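Local atomic coordinates of DUF2020 domain-containing protein (Corynebacterium diphtheriae, PDB entry 3V7B), a protein that is of unknown function, belonging to the DUF2020 family, whose members are probably related in fold to Mog1p and PsbP proteins. Residues 124-129 / 140-145. Residues are numbered along the deposited sequence; the frame is centred on the assembly and turned at random. Where two conformers were deposited one is given.
Sequences VAVVVW and LMAKEA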
loop_
_atom_site.group_PDB
_atom_site.type_symbol
_atom_site.label_atom_id
_atom_site.label_comp_id
_atom_site.label_asym_id
_atom_site.label_seq_id
_atom_site.Cartn_x
_atom_site.Cartn_y
_atom_site.Cartn_z
ATOM N N VAL A 124 0.384 -7.702 11.229
ATOM C CA VAL A 124 -0.176 -6.747 10.286
ATOM C C VAL A 124 0.904 -6.234 9.375
ATOM O O VAL A 124 2.011 -5.830 9.820
ATOM C CB VAL A 124 -0.847 -5.580 11.028
ATOM C CG1 VAL A 124 -1.446 -4.554 10.040
ATOM C CG2 VAL A 124 -1.926 -6.181 11.943
ATOM N N ALA A 125 0.594 -6.221 8.071
ATOM C CA ALA A 125 1.510 -5.605 7.101
ATOM C C ALA A 125 0.802 -4.476 6.306
ATOM O O ALA A 125 -0.368 -4.570 6.023
ATOM C CB ALA A 125 2.126 -6.660 6.164
ATOM N N VAL A 126 1.536 -3.411 6.012
ATOM C CA VAL A 126 1.069 -2.278 5.238
ATOM C C VAL A 126 2.074 -2.069 4.084
ATOM O O VAL A 126 3.275 -1.839 4.322
ATOM C CB VAL A 126 0.935 -0.998 6.109
ATOM C CG1 VAL A 126 0.619 0.248 5.270
ATOM C CG2 VAL A 126 -0.115 -1.174 7.222
ATOM N N VAL A 127 1.607 -2.133 2.842
ATOM C CA VAL A 127 2.478 -1.931 1.667
ATOM C C VAL A 127 1.866 -0.808 0.798
ATOM O O VAL A 127 0.671 -0.802 0.506
ATOM C CB VAL A 127 2.575 -3.232 0.791
ATOM C CG1 VAL A 127 3.424 -3.040 -0.450
ATOM C CG2 VAL A 127 3.038 -4.463 1.621
ATOM N N VAL A 128 2.700 0.091 0.310
ATOM C CA VAL A 128 2.242 1.108 -0.559
ATOM C C VAL A 128 3.231 1.092 -1.703
ATOM O O VAL A 128 4.444 1.046 -1.450
ATOM C CB VAL A 128 2.247 2.501 0.119
ATOM C CG1 VAL A 128 1.953 3.623 -0.837
ATOM C CG2 VAL A 128 1.253 2.600 1.284
ATOM N N TRP A 129 2.679 1.079 -2.914
ATOM C CA TRP A 129 3.432 1.220 -4.132
ATOM C C TRP A 129 3.006 2.564 -4.732
ATOM O O TRP A 129 1.824 2.939 -4.669
ATOM C CB TRP A 129 3.038 0.115 -5.091
ATOM C CG TRP A 129 3.518 -1.252 -4.734
ATOM C CD1 TRP A 129 4.736 -1.812 -4.990
ATOM C CD2 TRP A 129 2.737 -2.285 -4.100
ATOM N NE1 TRP A 129 4.767 -3.122 -4.599
ATOM C CE2 TRP A 129 3.589 -3.461 -4.034
ATOM C CE3 TRP A 129 1.422 -2.364 -3.626
ATOM C CZ2 TRP A 129 3.142 -4.640 -3.531
ATOM C CZ3 TRP A 129 0.981 -3.548 -3.073
ATOM C CH2 TRP A 129 1.784 -4.661 -3.012
ATOM N N LEU A 140 4.851 8.522 3.114
ATOM C CA LEU A 140 3.818 9.443 3.658
ATOM C C LEU A 140 2.446 8.840 3.609
ATOM O O LEU A 140 1.678 8.932 4.569
ATOM C CB LEU A 140 3.811 10.752 2.879
ATOM C CG LEU A 140 5.001 11.705 3.045
ATOM C CD1 LEU A 140 4.996 12.838 1.990
ATOM C CD2 LEU A 140 4.993 12.249 4.482
HETATM N N MSE A 141 2.170 8.160 2.495
HETATM C CA MSE A 141 0.917 7.454 2.366
HETATM C C MSE A 141 0.781 6.294 3.367
HETATM O O MSE A 141 -0.271 6.101 3.943
HETATM C CB MSE A 141 0.735 7.013 0.879
HETATM C CG MSE A 141 0.457 8.158 -0.036
HETATM SE SE MSE A 141 0.036 7.632 -1.877
HETATM C CE MSE A 141 1.798 7.176 -2.537
ATOM N N ALA A 142 1.830 5.496 3.533
ATOM C CA ALA A 142 1.773 4.394 4.507
ATOM C C ALA A 142 1.541 4.912 5.896
ATOM O O ALA A 142 0.704 4.372 6.648
ATOM C CB ALA A 142 3.021 3.560 4.487
ATOM N N LYS A 143 2.290 5.922 6.293
ATOM C CA LYS A 143 2.128 6.529 7.610
ATOM C C LYS A 143 0.735 7.076 7.849
ATOM O O LYS A 143 0.165 6.883 8.910
ATOM C CB LYS A 143 3.173 7.616 7.808
ATOM C CG LYS A 143 4.565 7.028 7.934
ATOM C CD LYS A 143 5.629 8.135 8.095
ATOM C CE LYS A 143 5.797 8.509 9.557
ATOM N NZ LYS A 143 5.149 9.807 9.852
ATOM N N GLU A 144 0.173 7.713 6.833
ATOM C CA GLU A 144 -1.148 8.275 6.937
ATOM C C GLU A 144 -2.199 7.213 7.072
ATOM O O GLU A 144 -3.096 7.341 7.932
ATOM C CB GLU A 144 -1.445 9.165 5.736
ATOM C CG GLU A 144 -2.811 9.867 5.716
ATOM C CD GLU A 144 -3.134 10.693 6.969
ATOM O OE1 GLU A 144 -2.214 11.128 7.690
ATOM O OE2 GLU A 144 -4.354 10.875 7.231
ATOM N N ALA A 145 -2.081 6.135 6.292
ATOM C CA ALA A 145 -3.044 5.013 6.382
ATOM C C ALA A 145 -2.966 4.403 7.769
ATOM O O ALA A 145 -4.000 4.197 8.428
ATOM C CB ALA A 145 -2.748 3.938 5.275
#
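V128 reaches from the sheet with both of its methyl groups and fits against A142 and M141, showing in miniature how a helix is laid on an antiparallel sheet in an alpha+beta fold, here one probably related to Mog1p and PsbP. The strand 124-130 is central in that sheet, hydrogen-bonded between 69-75 and 114-121, and the C-terminal helix 135-149 comes back across the same strand. The two short segments run roughly antiparallel, 143° between their directions, and their axes approach to 8.2 Å. The small residue at the nearest point is consistent with this closeness: the CA atoms of V128 and A142 are 6.1 Å apart, and the helix offers a methyl group there. V128 divides its work between two neighbours. Its CG2, beside its own backbone N, lies against the helix backbone at A142 N, 3.7 Å away, and also meets A142 CB. Its CG1, anti to the backbone N (chi1 172°), goes instead to M141, which it crosses at about a right angle. M141, a selenomethionine, has its chain bent at chi3 (-76°), and the bend turns CE toward V128 CG1, 3.9 Å away, while M141 CB touches the same methyl at 4.0 Å. No hydrogen bond links the segments; every touching residue is buried, and the grip is apolar. V127, between the two valines, faces the other side of the sheet and sets its CG1 over one face of the W129 ring, toward the rim. Around the helix side, W35 of helix 33-40 also packs on M141, and Y117 of strand 114-121 on A142. Two residues back along the strand, V126 completes the seam, its CG1 resting 4.2 Å from A142 CB.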